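Local coordinates for surface layer protein (Geobacillus stearothermophilus, PDB 2RA1) that probably assembles into the crystalline surface layer that coats the bacterial cell, its N-terminal part likely helping to bind sugar polymers of the cell wall, at residues Pro231-Val236 and Val246-Pro251; Val252-Ala257 and Val280-Leu285; Gly298-Val303 and Thr320-Tyr325. All coordinates share one frame; numbering follows the deposited sequence.

Interaction 1 (Pro231-Val236 and Val246-Pro251); sequences PKVESV and VTFTKP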
# COMPACT_ATOMS: atom_id res chain seq x y z
N PRO A 231 -2.44 -24.54 9.90
CA PRO A 231 -3.50 -25.04 9.02
C PRO A 231 -4.77 -25.31 9.81
O PRO A 231 -4.72 -26.03 10.81
CB PRO A 231 -2.91 -26.35 8.48
CG PRO A 231 -1.83 -26.71 9.46
CD PRO A 231 -1.24 -25.39 9.83
N LYS A 232 -5.88 -24.74 9.39
CA LYS A 232 -7.10 -24.86 10.16
C LYS A 232 -8.29 -25.28 9.30
O LYS A 232 -8.32 -25.01 8.10
CB LYS A 232 -7.42 -23.54 10.86
CG LYS A 232 -8.22 -23.69 12.13
CD LYS A 232 -7.34 -23.52 13.34
CE LYS A 232 -6.76 -22.11 13.40
NZ LYS A 232 -5.61 -21.91 12.47
N VAL A 233 -9.25 -25.96 9.93
CA VAL A 233 -10.53 -26.22 9.29
C VAL A 233 -11.39 -25.02 9.60
O VAL A 233 -11.61 -24.69 10.77
CB VAL A 233 -11.23 -27.48 9.86
CG1 VAL A 233 -12.68 -27.53 9.41
CG2 VAL A 233 -10.49 -28.73 9.44
N GLU A 234 -11.87 -24.36 8.55
CA GLU A 234 -12.63 -23.14 8.73
C GLU A 234 -14.13 -23.37 8.84
O GLU A 234 -14.80 -22.68 9.60
CB GLU A 234 -12.33 -22.16 7.60
CG GLU A 234 -12.67 -20.71 7.94
CD GLU A 234 -12.43 -19.77 6.77
OE1 GLU A 234 -11.74 -18.74 6.97
OE2 GLU A 234 -12.93 -20.07 5.66
N SER A 235 -14.66 -24.32 8.09
CA SER A 235 -16.11 -24.47 8.09
C SER A 235 -16.65 -25.66 7.30
O SER A 235 -15.97 -26.24 6.45
CB SER A 235 -16.78 -23.19 7.57
OG SER A 235 -16.52 -23.00 6.18
N VAL A 236 -17.90 -26.00 7.59
CA VAL A 236 -18.61 -26.98 6.80
C VAL A 236 -20.02 -26.48 6.50
O VAL A 236 -20.62 -25.76 7.30
CB VAL A 236 -18.59 -28.37 7.48
CG1 VAL A 236 -17.17 -28.94 7.48
CG2 VAL A 236 -19.17 -28.32 8.91
N VAL A 246 -16.39 -28.72 2.87
CA VAL A 246 -15.47 -28.32 3.92
C VAL A 246 -14.46 -27.29 3.39
O VAL A 246 -13.94 -27.44 2.28
CB VAL A 246 -14.71 -29.52 4.50
CG1 VAL A 246 -14.00 -30.27 3.39
CG2 VAL A 246 -13.72 -29.06 5.58
N THR A 247 -14.20 -26.26 4.19
CA THR A 247 -13.27 -25.19 3.82
C THR A 247 -12.00 -25.18 4.69
O THR A 247 -12.07 -25.28 5.91
CB THR A 247 -13.95 -23.81 3.93
OG1 THR A 247 -15.12 -23.78 3.11
CG2 THR A 247 -12.99 -22.71 3.49
N PHE A 248 -10.83 -25.07 4.05
CA PHE A 248 -9.58 -24.99 4.80
C PHE A 248 -8.94 -23.59 4.72
O PHE A 248 -9.09 -22.88 3.72
CB PHE A 248 -8.58 -26.04 4.29
CG PHE A 248 -9.17 -27.41 4.13
CD1 PHE A 248 -9.28 -27.99 2.87
CD2 PHE A 248 -9.58 -28.14 5.23
CE1 PHE A 248 -9.81 -29.26 2.72
CE2 PHE A 248 -10.12 -29.42 5.08
CZ PHE A 248 -10.23 -29.98 3.83
N THR A 249 -8.21 -23.21 5.76
CA THR A 249 -7.53 -21.92 5.76
C THR A 249 -6.16 -22.03 5.09
O THR A 249 -5.32 -21.16 5.23
CB THR A 249 -7.32 -21.37 7.20
OG1 THR A 249 -6.42 -22.23 7.91
CG2 THR A 249 -8.65 -21.28 7.95
N LYS A 250 -5.94 -23.12 4.37
CA LYS A 250 -4.60 -23.47 3.92
C LYS A 250 -4.68 -24.79 3.17
O LYS A 250 -5.16 -25.77 3.71
CB LYS A 250 -3.69 -23.60 5.14
CG LYS A 250 -2.23 -23.29 4.91
CD LYS A 250 -1.51 -22.96 6.22
CE LYS A 250 -0.02 -22.73 5.99
NZ LYS A 250 0.76 -22.97 7.23
N PRO A 251 -4.20 -24.82 1.91
CA PRO A 251 -4.32 -26.00 1.05
C PRO A 251 -3.95 -27.29 1.77
O PRO A 251 -3.00 -27.32 2.55
CB PRO A 251 -3.32 -25.71 -0.08
CG PRO A 251 -2.41 -24.64 0.50
CD PRO A 251 -3.36 -23.79 1.28
O HOH W 1 -17.28 -24.63 4.12
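Pro-231 lies against the extended chain of Lys-250, its CA 4.0 Å from Lys-250 CD; the ammonium group beyond bonds to the carbonyl oxygen of Leu-229, which ties this end of the contact to the exit of helix 211-228. Lys-232 grips Thr-249 at two points. Its O accepts from Thr-249 N (3.0 Å), while its N donates to Thr-249 OG1 (3.0 Å), a more bent bond at 136°. The Thr-249 hydroxyl stands between backbone N and carbonyl carbon of its own residue (chi1 66°), which turns it to this N-H. Val-233 brings CG2 to the edge of the Phe-248 ring, 4.3 Å from CD2. Thr-247 is matched by two residues, Glu-234 and Ser-235, the extra one making a classic beta bulge: Glu-234 N donates to Thr-247 O (2.8 Å), and Thr-247 N to Ser-235 O (2.9 Å). Alongside, the Glu-234 carboxylate reaches the methyl of Thr-247, and one water joins Ser-235 OG to Thr-247 OG1. Val-236 ends the run with CG1 3.9 Å from Val-246 CB. The hairpin forms the first two strands of the antiparallel sheet of the Ig-like domain. Val-233 and Val-236 turn to strands 300-305 and 319-324, so its apolar side joins the domain interior, whereas the bulge side, with its carboxylate and hydroxyls, is polar and suited to solvent.

Interaction 2 (Val252-Ala257 and Val280-Leu285); sequences VDKATA and VSESGL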
# COMPACT_ATOMS: atom_id res chain seq x y z
N VAL A 252 -4.70 -28.34 1.49
CA VAL A 252 -4.53 -29.59 2.23
C VAL A 252 -3.83 -30.68 1.41
O VAL A 252 -4.10 -30.85 0.22
CB VAL A 252 -5.89 -30.09 2.73
CG1 VAL A 252 -6.84 -30.32 1.55
CG2 VAL A 252 -5.73 -31.35 3.57
N ASP A 253 -2.93 -31.41 2.06
CA ASP A 253 -2.31 -32.56 1.44
C ASP A 253 -3.42 -33.51 1.02
O ASP A 253 -4.09 -34.09 1.87
CB ASP A 253 -1.36 -33.24 2.44
CG ASP A 253 -0.72 -34.49 1.89
OD1 ASP A 253 -0.91 -34.80 0.69
OD2 ASP A 253 -0.02 -35.18 2.66
N LYS A 254 -3.61 -33.66 -0.29
CA LYS A 254 -4.72 -34.44 -0.84
C LYS A 254 -4.67 -35.92 -0.46
O LYS A 254 -5.66 -36.65 -0.64
CB LYS A 254 -4.77 -34.30 -2.36
CG LYS A 254 -4.82 -32.84 -2.84
CD LYS A 254 -4.93 -32.75 -4.35
CE LYS A 254 -5.38 -31.37 -4.80
NZ LYS A 254 -4.33 -30.35 -4.55
N ALA A 255 -3.54 -36.37 0.07
CA ALA A 255 -3.42 -37.77 0.49
C ALA A 255 -3.98 -37.99 1.89
O ALA A 255 -4.18 -39.12 2.32
CB ALA A 255 -1.98 -38.23 0.40
N THR A 256 -4.24 -36.89 2.59
CA THR A 256 -4.87 -36.93 3.91
C THR A 256 -6.36 -36.57 3.85
O THR A 256 -7.10 -36.82 4.79
CB THR A 256 -4.15 -36.00 4.93
OG1 THR A 256 -4.24 -34.63 4.50
CG2 THR A 256 -2.70 -36.41 5.08
N ALA A 257 -6.77 -35.98 2.73
CA ALA A 257 -8.16 -35.59 2.54
C ALA A 257 -9.02 -36.77 2.06
O ALA A 257 -9.65 -36.69 1.01
CB ALA A 257 -8.25 -34.44 1.57
N VAL A 280 -11.06 -33.13 -3.56
CA VAL A 280 -10.42 -31.87 -3.18
C VAL A 280 -10.30 -30.85 -4.33
O VAL A 280 -10.15 -31.23 -5.50
CB VAL A 280 -9.02 -32.13 -2.60
CG1 VAL A 280 -8.41 -30.84 -2.04
CG2 VAL A 280 -9.08 -33.22 -1.53
N SER A 281 -10.39 -29.56 -3.99
CA SER A 281 -10.07 -28.49 -4.94
C SER A 281 -8.59 -28.49 -5.27
O SER A 281 -7.75 -28.37 -4.37
CB SER A 281 -10.39 -27.13 -4.33
OG SER A 281 -11.70 -26.71 -4.64
N GLU A 282 -8.26 -28.60 -6.55
CA GLU A 282 -6.91 -28.25 -6.95
C GLU A 282 -6.66 -26.87 -6.37
O GLU A 282 -5.54 -26.54 -5.95
CB GLU A 282 -6.76 -28.25 -8.48
CG GLU A 282 -6.07 -29.50 -9.03
CD GLU A 282 -4.56 -29.51 -8.77
OE1 GLU A 282 -4.13 -29.03 -7.70
OE2 GLU A 282 -3.81 -30.00 -9.64
N SER A 283 -7.73 -26.08 -6.32
CA SER A 283 -7.73 -24.74 -5.72
C SER A 283 -7.19 -24.78 -4.29
O SER A 283 -7.13 -23.76 -3.61
CB SER A 283 -9.14 -24.14 -5.72
OG SER A 283 -9.92 -24.65 -6.79
N GLY A 284 -6.85 -25.99 -3.85
CA GLY A 284 -6.20 -26.21 -2.57
C GLY A 284 -7.09 -26.43 -1.36
O GLY A 284 -7.04 -27.49 -0.73
N LEU A 285 -7.92 -25.44 -1.05
CA LEU A 285 -8.47 -25.30 0.30
C LEU A 285 -9.99 -25.47 0.44
O LEU A 285 -10.64 -24.78 1.24
CB LEU A 285 -8.02 -23.96 0.91
CG LEU A 285 -7.53 -22.84 -0.01
CD1 LEU A 285 -6.16 -23.18 -0.59
CD2 LEU A 285 -8.53 -22.49 -1.12
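Val-280 presents its two methyl groups to different parts of the loop 252-257. With CG1 anti to its backbone N (chi1 -173°), that methyl lies 4.0 Å from Val-252 CG1 and also meets the aliphatic chain of Lys-254, whereas Val-280 CG2 packs closely on Ala-257 CB (3.4 Å). Lys-254 runs extended past the valine, bringing CE within 4.1 Å of Val-280 CG1, and bends only at its last torsion. Its ammonium group then meets the carboxylate of Glu-282, the two side chains crossing at about a right angle; Lys-254 NZ and Glu-282 OE1 are 3.4 Å apart, a weak salt bridge. The glutamate starts away from the lysine, and its bend at chi2 (-74°) brings OE1 back. Beside them Val-252 N donates weakly to Gly-284 O (3.3 Å), at the end of the type I turn from Ser-281. An Asx turn, in which Asp-253 OD1 takes Ala-255 N (3.1 Å) from above the carboxylate plane, shapes the loop that carries Lys-254. Within the Ig-like domain the loop joining strands 243-248 and 262-266 thus meets the loop joining strands 272-280 and 286-291 through a small apolar patch, while the weak polar links suggest that the outer charged pair contributes little rigidity.

Interaction 3 (Gly298-Val303 and Thr320-Tyr325); sequences GKTYTV and TNEFTY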
# COMPACT_ATOMS: atom_id res chain seq x y z
N GLY A 298 -33.65 -30.18 7.96
CA GLY A 298 -33.81 -29.50 9.24
C GLY A 298 -32.94 -30.02 10.37
O GLY A 298 -33.09 -29.59 11.51
N LYS A 299 -32.03 -30.93 10.06
CA LYS A 299 -31.15 -31.50 11.07
C LYS A 299 -29.75 -30.90 11.08
O LYS A 299 -29.26 -30.42 10.06
CB LYS A 299 -31.05 -33.02 10.93
CG LYS A 299 -32.32 -33.77 11.32
CD LYS A 299 -32.61 -33.57 12.80
CE LYS A 299 -34.10 -33.48 13.08
NZ LYS A 299 -34.35 -32.96 14.47
N THR A 300 -29.12 -30.92 12.24
CA THR A 300 -27.78 -30.39 12.41
C THR A 300 -26.80 -31.56 12.55
O THR A 300 -27.12 -32.59 13.16
CB THR A 300 -27.72 -29.43 13.62
OG1 THR A 300 -28.57 -28.30 13.38
CG2 THR A 300 -26.30 -28.94 13.86
N TYR A 301 -25.63 -31.41 11.94
CA TYR A 301 -24.68 -32.51 11.89
C TYR A 301 -23.35 -32.02 12.38
O TYR A 301 -22.96 -30.89 12.10
CB TYR A 301 -24.55 -33.07 10.46
CG TYR A 301 -25.76 -33.86 10.04
CD1 TYR A 301 -26.90 -33.23 9.54
CD2 TYR A 301 -25.80 -35.25 10.18
CE1 TYR A 301 -28.03 -33.94 9.18
CE2 TYR A 301 -26.93 -35.97 9.82
CZ TYR A 301 -28.03 -35.32 9.32
OH TYR A 301 -29.16 -36.04 8.98
N THR A 302 -22.66 -32.86 13.13
CA THR A 302 -21.32 -32.48 13.57
C THR A 302 -20.22 -33.28 12.82
O THR A 302 -20.23 -34.51 12.76
CB THR A 302 -21.21 -32.42 15.13
OG1 THR A 302 -19.89 -32.75 15.55
CG2 THR A 302 -22.18 -33.36 15.79
N VAL A 303 -19.29 -32.53 12.23
CA VAL A 303 -18.20 -33.06 11.44
C VAL A 303 -16.86 -32.97 12.17
O VAL A 303 -16.30 -31.89 12.33
CB VAL A 303 -18.05 -32.26 10.13
CG1 VAL A 303 -16.93 -32.84 9.27
CG2 VAL A 303 -19.40 -32.19 9.38
N THR A 320 -13.80 -29.73 15.28
CA THR A 320 -15.21 -30.05 15.28
C THR A 320 -15.93 -28.87 14.66
O THR A 320 -15.70 -27.73 15.03
CB THR A 320 -15.70 -30.22 16.69
OG1 THR A 320 -14.80 -31.10 17.38
CG2 THR A 320 -17.10 -30.79 16.71
N ASN A 321 -16.80 -29.16 13.70
CA ASN A 321 -17.49 -28.13 12.96
C ASN A 321 -18.84 -28.66 12.52
O ASN A 321 -18.93 -29.79 12.05
CB ASN A 321 -16.67 -27.72 11.73
CG ASN A 321 -15.22 -27.47 12.06
OD1 ASN A 321 -14.54 -28.33 12.62
ND2 ASN A 321 -14.73 -26.29 11.71
N GLU A 322 -19.89 -27.88 12.71
CA GLU A 322 -21.22 -28.33 12.34
C GLU A 322 -21.83 -27.56 11.17
O GLU A 322 -21.36 -26.48 10.78
CB GLU A 322 -22.18 -28.37 13.55
CG GLU A 322 -22.29 -27.07 14.36
CD GLU A 322 -23.35 -27.14 15.48
OE1 GLU A 322 -24.30 -26.31 15.45
OE2 GLU A 322 -23.23 -28.01 16.38
N PHE A 323 -22.85 -28.16 10.58
CA PHE A 323 -23.68 -27.50 9.59
C PHE A 323 -25.08 -28.05 9.79
O PHE A 323 -25.26 -29.07 10.48
CB PHE A 323 -23.20 -27.79 8.16
CG PHE A 323 -23.33 -29.22 7.76
CD1 PHE A 323 -24.55 -29.72 7.29
CD2 PHE A 323 -22.25 -30.09 7.87
CE1 PHE A 323 -24.68 -31.06 6.93
CE2 PHE A 323 -22.38 -31.43 7.52
CZ PHE A 323 -23.59 -31.91 7.04
N THR A 324 -26.07 -27.37 9.23
CA THR A 324 -27.46 -27.76 9.37
C THR A 324 -27.97 -27.85 7.97
O THR A 324 -27.71 -26.96 7.16
CB THR A 324 -28.27 -26.67 10.14
OG1 THR A 324 -27.68 -26.44 11.42
CG2 THR A 324 -29.72 -27.11 10.34
N TYR A 325 -28.67 -28.93 7.68
CA TYR A 325 -29.21 -29.15 6.33
C TYR A 325 -30.64 -28.64 6.23
O TYR A 325 -31.50 -29.03 7.00
CB TYR A 325 -29.13 -30.63 5.96
CG TYR A 325 -29.79 -30.95 4.64
CD1 TYR A 325 -29.41 -30.31 3.47
CD2 TYR A 325 -30.80 -31.90 4.57
CE1 TYR A 325 -30.02 -30.59 2.27
CE2 TYR A 325 -31.42 -32.18 3.37
CZ TYR A 325 -31.03 -31.53 2.23
OH TYR A 325 -31.65 -31.82 1.04
O HOH W 2 -14.08 -30.47 10.76
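From Gly-298 to Val-303 and from Tyr-325 back to Thr-320 the backbones run antiparallel, the strand axes at 156°, in regular register and joined by bonds such as Tyr-301 N to Phe-323 O (2.8 Å). Phe-323 stands with CG between its backbone N and carbonyl carbon (chi1 66°), tipping the ring toward the neighbouring strand. Tyr-301 CB sits over one face, 3.7 Å from Phe-323 CZ, in a CH-pi contact. The two rings are nearly parallel, at 19°, but slid so far apart (centroids 5.8 Å) that they barely overlap. Val-303 CG2 closes on the ring's edge at Phe-323 CE2 (3.6 Å). In this Ig-like domain Phe-323 rests on Val-236 and Ala-238 of strand 233-240, Val-236 also meets Val-303, and Tyr-301 lies against Ile-264. Replacing Phe-323 by an alanine would leave Tyr-301 CB and Val-303 CG2 without their ring and is likely to open a gap beside Val-236. On the Phe-323 side a water donates to both Val-303 O and Asn-321 OD1, the latter also bonded to Ser-319 OG. On the other face Thr-300 OG1 and Thr-324 OG1 share a hydrogen bond of 2.8 Å, and Glu-322 forms a salt bridge with Lys-267.

How the interactions relate
All three contacts belong to the Ig-like domain and are partly buried. Interactions 1 and 3 pair neighbouring strands, each with one interior and one polar face, and Val-236 packing on Phe-323 and Val-303 joins the interior faces, so the first and last strands of the sheet meet. Val-233 CG1 also approaches a polar side chain, 3.3 Å from Asn-321 ND2. Interaction 3 is regular and aromatic inside, while interaction 1 carries a bulge and smaller valines beside one phenylalanine. Interaction 2 joins two loops through a small patch of valines and an alanine, with weak bonds and an exposed lysine-glutamate pair outside it. It adjoins interaction 1 through Phe-248 N and Leu-285 O (2.8 Å), yet stays about 11 Å, nearest atoms, from interaction 3.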